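Local coordinates for Es1 family protein (Ehrlichia chaffeensis, PDB 3L3B) that probably acts in isoprenoid biosynthesis through an amidotransferase-like domain of the DJ-1/PfpI family, although its exact reaction is not established, at residues B[44-49]-B[226-231]; B[84-89]-B[95-100]; B[212-217]-B[222-227]. One frame throughout, in Å; residues are numbered along the deposited sequence.

Contact 1 of 3, residues B[44-49]-B[226-231]; sequences AVLVML and LGIQDM
The flat group met across this contact is the peptide unit joining Leu46 to Val47, and methyl CG2 of Ile228 lies over one of its faces. From there Ile228 CG2 is 3.9 Å from both Leu46 O and Val47 N, so it rests on the backbone of helix 41-53 and does not approach the carbonyl oxygen head-on. No aromatic ring takes part; the rest is aliphatic packing. Ile228 supplies both of its branches. Ile228 CG2 stands anti to the backbone N and also touches Val47 CG2, at 4.0 Å, while the CG1 branch stands beside that N (chi1 -72°) and runs out nearly straight. At its end, Ile228 CD1 lies 4.0 Å from Leu46 CB and 4.1 Å from Leu46 CD1. Both Leu46 and Val47 meet the isoleucine at about a right angle, one flanking each branch, and these separations indicate ordinary van der Waals packing without strain. All three residues are buried. The contact joins helix 41-53 to the C-terminal helix 221-238. Val47 and Met231 both reach Val112 of strand 110-113, and Ile228 and Met231 lie on Cys212 of strand 209-212, so that both helices are seated on the central sheet, while Val45 and Leu46 pack against Val45 and Leu49 of the second subunit.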
loop_
_atom_site.group_PDB
_atom_site.type_symbol
_atom_site.label_atom_id
_atom_site.label_comp_id
_atom_site.label_asym_id
_atom_site.label_seq_id
_atom_site.Cartn_x
_atom_site.Cartn_y
_atom_site.Cartn_z
ATOM N N ALA B 44 -3.806 3.612 -3.578
ATOM C CA ALA B 44 -2.669 4.530 -3.700
ATOM C C ALA B 44 -1.458 3.802 -4.231
ATOM O O ALA B 44 -0.808 4.303 -5.107
ATOM C CB ALA B 44 -2.320 5.194 -2.397
ATOM N N VAL B 45 -1.128 2.634 -3.686
ATOM C CA VAL B 45 0.035 1.905 -4.154
ATOM C C VAL B 45 -0.124 1.567 -5.637
ATOM O O VAL B 45 0.832 1.723 -6.399
ATOM C CB VAL B 45 0.307 0.622 -3.322
ATOM C CG1 VAL B 45 1.346 -0.311 -4.014
ATOM C CG2 VAL B 45 0.768 1.030 -1.927
ATOM N N LEU B 46 -1.329 1.142 -6.048
ATOM C CA LEU B 46 -1.546 0.688 -7.430
ATOM C C LEU B 46 -1.510 1.863 -8.431
ATOM O O LEU B 46 -1.040 1.709 -9.582
ATOM C CB LEU B 46 -2.814 -0.165 -7.533
ATOM C CG LEU B 46 -2.872 -1.470 -6.738
ATOM C CD1 LEU B 46 -4.274 -2.075 -6.812
ATOM C CD2 LEU B 46 -1.811 -2.450 -7.190
ATOM N N VAL B 47 -2.004 3.018 -7.994
ATOM C CA VAL B 47 -1.879 4.271 -8.745
ATOM C C VAL B 47 -0.376 4.601 -8.951
ATOM O O VAL B 47 0.044 4.906 -10.062
ATOM C CB VAL B 47 -2.595 5.409 -8.049
ATOM C CG1 VAL B 47 -2.043 6.793 -8.512
ATOM C CG2 VAL B 47 -4.097 5.312 -8.294
ATOM N N MET B 48 0.425 4.531 -7.900
ATOM C CA MET B 48 1.863 4.828 -8.014
ATOM C C MET B 48 2.613 3.798 -8.863
ATOM O O MET B 48 3.501 4.171 -9.622
ATOM C CB MET B 48 2.520 4.895 -6.633
ATOM C CG MET B 48 1.994 5.988 -5.762
ATOM S SD MET B 48 2.923 6.139 -4.219
ATOM C CE MET B 48 2.377 4.679 -3.368
ATOM N N LEU B 49 2.249 2.515 -8.751
ATOM C CA LEU B 49 2.835 1.441 -9.578
ATOM C C LEU B 49 2.581 1.693 -11.064
ATOM O O LEU B 49 3.512 1.717 -11.862
ATOM C CB LEU B 49 2.285 0.074 -9.154
ATOM C CG LEU B 49 2.620 -1.178 -9.951
ATOM C CD1 LEU B 49 4.072 -1.478 -9.829
ATOM C CD2 LEU B 49 1.793 -2.354 -9.505
ATOM N N LEU B 226 -6.969 -3.965 -12.211
ATOM C CA LEU B 226 -7.269 -3.892 -13.635
ATOM C C LEU B 226 -7.955 -2.584 -13.974
ATOM O O LEU B 226 -7.636 -1.944 -14.976
ATOM C CB LEU B 226 -8.116 -5.073 -14.061
ATOM C CG LEU B 226 -7.390 -6.394 -14.149
ATOM C CD1 LEU B 226 -8.369 -7.439 -14.628
ATOM C CD2 LEU B 226 -6.121 -6.317 -15.043
ATOM N N GLY B 227 -8.864 -2.150 -13.105
ATOM C CA GLY B 227 -9.532 -0.893 -13.312
ATOM C C GLY B 227 -8.606 0.305 -13.187
ATOM O O GLY B 227 -8.697 1.210 -13.952
ATOM N N ILE B 228 -7.718 0.319 -12.202
ATOM C CA ILE B 228 -6.753 1.416 -12.011
ATOM C C ILE B 228 -5.769 1.466 -13.160
ATOM O O ILE B 228 -5.378 2.526 -13.603
ATOM C CB ILE B 228 -5.973 1.246 -10.646
ATOM C CG1 ILE B 228 -6.933 1.568 -9.521
ATOM C CG2 ILE B 228 -4.742 2.138 -10.607
ATOM C CD1 ILE B 228 -6.490 1.191 -8.070
ATOM N N GLN B 229 -5.345 0.307 -13.622
ATOM C CA GLN B 229 -4.454 0.216 -14.770
ATOM C C GLN B 229 -5.108 0.865 -16.022
ATOM O O GLN B 229 -4.464 1.597 -16.755
ATOM C CB GLN B 229 -4.105 -1.247 -15.027
ATOM C CG GLN B 229 -3.279 -1.498 -16.276
ATOM C CD GLN B 229 -2.974 -2.963 -16.458
ATOM O OE1 GLN B 229 -3.769 -3.707 -17.021
ATOM N NE2 GLN B 229 -1.826 -3.383 -15.972
ATOM N N ASP B 230 -6.395 0.618 -16.228
ATOM C CA ASP B 230 -7.087 1.205 -17.371
ATOM C C ASP B 230 -7.236 2.732 -17.261
ATOM O O ASP B 230 -7.144 3.450 -18.254
ATOM C CB ASP B 230 -8.464 0.605 -17.513
ATOM C CG ASP B 230 -9.088 0.947 -18.869
ATOM O OD1 ASP B 230 -10.092 1.699 -18.906
ATOM O OD2 ASP B 230 -8.514 0.518 -19.888
ATOM N N MET B 231 -7.468 3.212 -16.041
ATOM C CA MET B 231 -7.614 4.619 -15.816
ATOM C C MET B 231 -6.322 5.380 -16.141
ATOM O O MET B 231 -6.343 6.333 -16.903
ATOM C CB MET B 231 -8.033 4.865 -14.369
ATOM C CG MET B 231 -8.422 6.278 -14.183
ATOM S SD MET B 231 -8.761 6.722 -12.517
ATOM C CE MET B 231 -7.113 6.860 -11.861
#

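Contact 2 of 3, residues B[84-89]-B[95-100]; sequences NILVES and GSVYDI
Leu86 and Val97 form the centre of this contact, where helix 85-92 covers edge strand 97-99 in a beta-alpha-beta crossover that leads from strand 56-62 to its parallel neighbour, with the small antiparallel pair 70-72 and 77-79 inserted before the helix. The short helical and strand segments run nearly antiparallel, at 166°, with their axes 8.5 Å apart. Leu86 carries its CG anti to the backbone N (chi1 178°), which sends the branched end across toward the strand. Leu86 CD1 meets both methyls of Val97, CG1 at 3.6 Å and CG2 at 3.8 Å, and also lies near the carbonyl oxygen of Tyr98; CD2 reaches further along the strand to the backbone of Asp99. One turn later in the helix, Ser89 CB touches Val97 CG2 at 4.1 Å, so two residues of the same helix face meet this methyl from the helix side. The side chains touch through carbon, and Val97 CG1 also lies 3.6 Å from Leu86 O. Ala62 of strand 56-62 continues the packing beneath Leu86 and Ser89.

Further out, Tyr98 is bound through its backbone to Cys60 and Ala62, which fixes the strand at the edge of the sheet, while Val97 O accepts a hydrogen bond from Lys74 of the second subunit. The carboxylate of Asp99 turns to the backbone N of Glu101. The helix start is held by Asn84 at the N-cap: OD1 accepts from Val87 N at 3.0 Å in a nearly straight bond (165°) and more weakly from Leu86 N. The hydroxyl of Ser89 is turned back into its own helix, where OG donates to Ile85 O at 2.7 Å from above the carbonyl plane, while Ser89 N reaches the same oxygen from the opposite face.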
loop_
_atom_site.group_PDB
_atom_site.type_symbol
_atom_site.label_atom_id
_atom_site.label_comp_id
_atom_site.label_asym_id
_atom_site.label_seq_id
_atom_site.Cartn_x
_atom_site.Cartn_y
_atom_site.Cartn_z
ATOM N N ASN B 84 -2.358 13.375 12.136
ATOM C CA ASN B 84 -2.185 14.373 11.113
ATOM C C ASN B 84 -2.134 13.701 9.735
ATOM O O ASN B 84 -1.364 12.742 9.500
ATOM C CB ASN B 84 -0.938 15.213 11.450
ATOM C CG ASN B 84 -0.605 16.224 10.401
ATOM O OD1 ASN B 84 -0.275 15.859 9.263
ATOM N ND2 ASN B 84 -0.696 17.537 10.762
ATOM N N ILE B 85 -2.998 14.188 8.844
ATOM C CA ILE B 85 -3.139 13.695 7.497
ATOM C C ILE B 85 -1.828 13.640 6.736
ATOM O O ILE B 85 -1.530 12.641 6.090
ATOM C CB ILE B 85 -4.150 14.531 6.690
ATOM C CG1 ILE B 85 -5.580 14.427 7.235
ATOM C CG2 ILE B 85 -4.106 14.163 5.235
ATOM C CD1 ILE B 85 -6.524 15.503 6.550
ATOM N N LEU B 86 -1.015 14.675 6.876
ATOM C CA LEU B 86 0.260 14.746 6.148
ATOM C C LEU B 86 1.306 13.778 6.726
ATOM O O LEU B 86 1.973 13.069 5.978
ATOM C CB LEU B 86 0.786 16.197 6.151
ATOM C CG LEU B 86 2.131 16.540 5.506
ATOM C CD1 LEU B 86 2.120 16.128 4.048
ATOM C CD2 LEU B 86 2.437 18.057 5.616
ATOM N N VAL B 87 1.449 13.740 8.042
ATOM C CA VAL B 87 2.342 12.786 8.695
ATOM C C VAL B 87 1.975 11.356 8.339
ATOM O O VAL B 87 2.825 10.547 7.968
ATOM C CB VAL B 87 2.366 13.005 10.244
ATOM C CG1 VAL B 87 3.163 11.852 11.005
ATOM C CG2 VAL B 87 2.944 14.383 10.564
ATOM N N GLU B 88 0.701 11.021 8.414
ATOM C CA GLU B 88 0.267 9.671 8.023
ATOM C C GLU B 88 0.413 9.333 6.519
ATOM O O GLU B 88 0.779 8.225 6.149
ATOM C CB GLU B 88 -1.155 9.420 8.500
ATOM C CG GLU B 88 -1.345 9.472 10.016
ATOM C CD GLU B 88 -0.270 8.771 10.809
ATOM O OE1 GLU B 88 -0.014 7.571 10.516
ATOM O OE2 GLU B 88 0.315 9.408 11.721
ATOM N N SER B 89 0.100 10.289 5.645
ATOM C CA SER B 89 0.308 10.128 4.238
ATOM C C SER B 89 1.762 9.849 3.897
ATOM O O SER B 89 2.028 9.162 2.909
ATOM C CB SER B 89 -0.151 11.395 3.436
ATOM O OG SER B 89 -1.543 11.645 3.598
ATOM N N GLY B 95 7.847 8.890 2.827
ATOM C CA GLY B 95 8.497 10.120 3.295
ATOM C C GLY B 95 8.395 11.258 2.310
ATOM O O GLY B 95 8.515 12.407 2.689
ATOM N N SER B 96 8.139 10.973 1.034
ATOM C CA SER B 96 8.223 12.012 0.030
ATOM C C SER B 96 6.855 12.581 -0.175
ATOM O O SER B 96 6.236 12.341 -1.192
ATOM C CB SER B 96 8.771 11.454 -1.289
ATOM O OG SER B 96 10.038 10.863 -1.053
ATOM N N VAL B 97 6.341 13.254 0.845
ATOM C CA VAL B 97 5.023 13.878 0.755
ATOM C C VAL B 97 5.201 15.341 1.119
ATOM O O VAL B 97 5.989 15.689 1.990
ATOM C CB VAL B 97 3.901 13.155 1.610
ATOM C CG1 VAL B 97 4.100 13.334 3.104
ATOM C CG2 VAL B 97 2.495 13.670 1.212
ATOM N N TYR B 98 4.481 16.196 0.407
ATOM C CA TYR B 98 4.654 17.643 0.495
ATOM C C TYR B 98 3.334 18.265 0.936
ATOM O O TYR B 98 2.268 17.751 0.645
ATOM C CB TYR B 98 5.051 18.193 -0.893
ATOM C CG TYR B 98 6.394 17.685 -1.441
ATOM C CD1 TYR B 98 7.489 18.558 -1.598
ATOM C CD2 TYR B 98 6.567 16.348 -1.798
ATOM C CE1 TYR B 98 8.726 18.104 -2.092
ATOM C CE2 TYR B 98 7.814 15.865 -2.268
ATOM C CZ TYR B 98 8.880 16.753 -2.425
ATOM O OH TYR B 98 10.079 16.283 -2.917
ATOM N N ASP B 99 3.395 19.387 1.627
ATOM C CA ASP B 99 2.197 20.121 2.000
ATOM C C ASP B 99 1.472 20.548 0.735
ATOM O O ASP B 99 2.091 21.049 -0.205
ATOM C CB ASP B 99 2.573 21.321 2.881
ATOM C CG ASP B 99 1.334 22.076 3.465
ATOM O OD1 ASP B 99 0.279 22.150 2.839
ATOM O OD2 ASP B 99 1.449 22.590 4.595
ATOM N N ILE B 100 0.158 20.337 0.703
ATOM C CA ILE B 100 -0.640 20.589 -0.496
ATOM C C ILE B 100 -0.706 22.079 -0.774
ATOM O O ILE B 100 -0.918 22.484 -1.889
ATOM C CB ILE B 100 -2.064 20.072 -0.336
ATOM C CG1 ILE B 100 -2.710 19.904 -1.715
ATOM C CG2 ILE B 100 -2.866 21.000 0.586
ATOM C CD1 ILE B 100 -4.070 19.234 -1.662
#

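Contact 3 of 3, residues B[212-217]-B[222-227]; sequences CSAYMR and YNVYLG
In the connection that turns from strand 209-212 back to helix 221-238, Val224 points into the loop and is met there by Tyr215 and Ala214. Methyl CG2 of Val224 sits almost exactly over the middle of the Tyr215 ring in a CH-pi contact, 3.8 Å from the centroid and only 7° off the ring normal. The valine and tyrosine side chains cross at about a right angle; because the methyl is centred over the face, all six ring carbons lie at similar distances from it. The other methyl of Val224, CG1, stands anti to the backbone N (chi1 166°) and turns to Ala214, touching its CB at 3.8 Å.

Such a strand-loop-helix return is the last connection of this alpha/beta fold, bringing the C-terminal helix back over the sheet. Within it, Ala214 has a positive phi of 48°, unusual for a residue other than glycine. Its amide nitrogen is taken up by a water bridge: a water accepts from Ala214 N at 2.9 Å and donates to Val224 O at 3.1 Å, linking the loop to the helix where the two do not bond directly. Closer to the sheet, Cys212 lies directly against the backbone of Gly227; CB and SG of Cys212 both lie 3.8 Å from Gly227 O.

Glu43 of helix 41-53 accepts from the Tyr215 amide, and the Tyr215 hydroxyl is hydrogen-bonded to Arg42 NH1. The ring also makes a cation-pi contact with Arg94 of the second subunit, while the same subunit's Asp52 accepts a bond from Tyr222 N.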
loop_
_atom_site.group_PDB
_atom_site.type_symbol
_atom_site.label_atom_id
_atom_site.label_comp_id
_atom_site.label_asym_id
_atom_site.label_seq_id
_atom_site.Cartn_x
_atom_site.Cartn_y
_atom_site.Cartn_z
ATOM N N CYS B 212 -12.397 5.261 -11.826
ATOM C CA CYS B 212 -12.643 3.851 -11.708
ATOM C C CYS B 212 -13.156 3.523 -10.315
ATOM O O CYS B 212 -12.959 4.313 -9.354
ATOM C CB CYS B 212 -11.407 3.089 -12.112
ATOM S SG CYS B 212 -10.008 3.255 -11.019
ATOM N N SER B 213 -13.854 2.394 -10.199
ATOM C CA SER B 213 -14.665 2.100 -9.004
ATOM C C SER B 213 -13.922 1.389 -7.871
ATOM O O SER B 213 -14.252 1.625 -6.698
ATOM C CB SER B 213 -15.903 1.284 -9.388
ATOM O OG SER B 213 -15.509 0.087 -10.002
ATOM N N ALA B 214 -12.955 0.522 -8.193
ATOM C CA ALA B 214 -12.037 -0.049 -7.173
ATOM C C ALA B 214 -12.834 -0.572 -5.976
ATOM O O ALA B 214 -13.791 -1.327 -6.165
ATOM C CB ALA B 214 -10.982 1.000 -6.740
ATOM N N TYR B 215 -12.530 -0.122 -4.753
ATOM C CA TYR B 215 -13.147 -0.757 -3.594
ATOM C C TYR B 215 -14.541 -0.208 -3.221
ATOM O O TYR B 215 -15.017 -0.484 -2.119
ATOM C CB TYR B 215 -12.187 -0.782 -2.402
ATOM C CG TYR B 215 -11.173 -1.909 -2.429
ATOM C CD1 TYR B 215 -11.559 -3.212 -2.176
ATOM C CD2 TYR B 215 -9.815 -1.663 -2.681
ATOM C CE1 TYR B 215 -10.636 -4.229 -2.158
ATOM C CE2 TYR B 215 -8.903 -2.692 -2.721
ATOM C CZ TYR B 215 -9.302 -3.951 -2.425
ATOM O OH TYR B 215 -8.382 -4.984 -2.441
ATOM N N MET B 216 -15.242 0.491 -4.138
ATOM C CA MET B 216 -16.708 0.689 -3.983
ATOM C C MET B 216 -17.489 -0.642 -3.944
ATOM O O MET B 216 -18.650 -0.676 -3.504
ATOM C CB MET B 216 -17.303 1.546 -5.117
ATOM C CG MET B 216 -16.938 3.018 -5.043
ATOM S SD MET B 216 -17.386 3.827 -3.493
ATOM C CE MET B 216 -19.151 3.590 -3.451
ATOM N N ARG B 217 -16.859 -1.702 -4.454
ATOM C CA ARG B 217 -17.353 -3.074 -4.359
ATOM C C ARG B 217 -16.332 -3.944 -3.627
ATOM O O ARG B 217 -15.108 -3.661 -3.618
ATOM C CB ARG B 217 -17.591 -3.687 -5.745
ATOM C CG ARG B 217 -18.679 -2.997 -6.594
ATOM C CD ARG B 217 -18.852 -3.760 -7.893
ATOM N NE ARG B 217 -19.764 -3.145 -8.871
ATOM C CZ ARG B 217 -19.399 -2.320 -9.854
ATOM N NH1 ARG B 217 -18.136 -1.891 -9.987
ATOM N NH2 ARG B 217 -20.325 -1.871 -10.702
ATOM N N TYR B 222 -6.836 -8.068 -7.443
ATOM C CA TYR B 222 -6.385 -8.119 -8.844
ATOM C C TYR B 222 -7.393 -7.373 -9.744
ATOM O O TYR B 222 -6.997 -6.638 -10.611
ATOM C CB TYR B 222 -6.124 -9.548 -9.308
ATOM C CG TYR B 222 -5.634 -9.638 -10.740
ATOM C CD1 TYR B 222 -4.348 -9.211 -11.097
ATOM C CD2 TYR B 222 -6.469 -10.117 -11.741
ATOM C CE1 TYR B 222 -3.910 -9.270 -12.434
ATOM C CE2 TYR B 222 -6.046 -10.194 -13.073
ATOM C CZ TYR B 222 -4.766 -9.772 -13.418
ATOM O OH TYR B 222 -4.390 -9.855 -14.751
ATOM N N ASN B 223 -8.692 -7.531 -9.501
ATOM C CA ASN B 223 -9.711 -6.825 -10.304
ATOM C C ASN B 223 -9.700 -5.351 -10.081
ATOM O O ASN B 223 -9.743 -4.599 -11.024
ATOM C CB ASN B 223 -11.097 -7.423 -10.075
ATOM C CG ASN B 223 -11.212 -8.795 -10.691
ATOM O OD1 ASN B 223 -10.552 -9.056 -11.686
ATOM N ND2 ASN B 223 -12.003 -9.695 -10.087
ATOM N N VAL B 224 -9.556 -4.945 -8.837
ATOM C CA VAL B 224 -9.359 -3.547 -8.503
ATOM C C VAL B 224 -8.192 -2.963 -9.323
ATOM O O VAL B 224 -8.318 -1.882 -9.895
ATOM C CB VAL B 224 -9.120 -3.338 -6.980
ATOM C CG1 VAL B 224 -8.580 -1.915 -6.694
ATOM C CG2 VAL B 224 -10.426 -3.659 -6.159
ATOM N N TYR B 225 -7.092 -3.705 -9.403
ATOM C CA TYR B 225 -5.901 -3.252 -10.131
ATOM C C TYR B 225 -6.145 -3.083 -11.637
ATOM O O TYR B 225 -5.595 -2.170 -12.255
ATOM C CB TYR B 225 -4.744 -4.220 -9.863
ATOM C CG TYR B 225 -3.602 -4.284 -10.876
ATOM C CD1 TYR B 225 -2.585 -3.313 -10.921
ATOM C CD2 TYR B 225 -3.507 -5.351 -11.746
ATOM C CE1 TYR B 225 -1.498 -3.438 -11.848
ATOM C CE2 TYR B 225 -2.475 -5.454 -12.672
ATOM C CZ TYR B 225 -1.472 -4.506 -12.714
ATOM O OH TYR B 225 -0.484 -4.693 -13.679
ATOM N N LEU B 226 -6.969 -3.965 -12.211
ATOM C CA LEU B 226 -7.269 -3.892 -13.635
ATOM C C LEU B 226 -7.955 -2.584 -13.974
ATOM O O LEU B 226 -7.636 -1.944 -14.976
ATOM C CB LEU B 226 -8.116 -5.073 -14.061
ATOM C CG LEU B 226 -7.390 -6.394 -14.149
ATOM C CD1 LEU B 226 -8.369 -7.439 -14.628
ATOM C CD2 LEU B 226 -6.121 -6.317 -15.043
ATOM N N GLY B 227 -8.864 -2.150 -13.105
ATOM C CA GLY B 227 -9.532 -0.893 -13.312
ATOM C C GLY B 227 -8.606 0.305 -13.187
ATOM O O GLY B 227 -8.697 1.210 -13.952
HETATM O O HOH W 1 -11.141 -0.598 -10.210
#

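In the fold
Contacts 1 and 3 adjoin one another, with centres 9 Å apart, and share Leu226 and Gly227 on helix 221-238. They meet where Ile228 CG1 lies 3.8 Å from Cys212 SG and where Leu46 CD1 lies 3.8 Å from Tyr225 CB. Contact 2 stands apart: its centre is 20 Å from that of contact 1, with nearest atoms about 8 Å away, and 25 Å from that of contact 3, with nearest atoms about 17 Å away. All three reach the second subunit. No ligand marks a pocket here, but Met216 of contact 3 packs on Cys158, which follows strand 154-157 in a position consistent with the reactive cysteine of DJ-1/PfpI relatives.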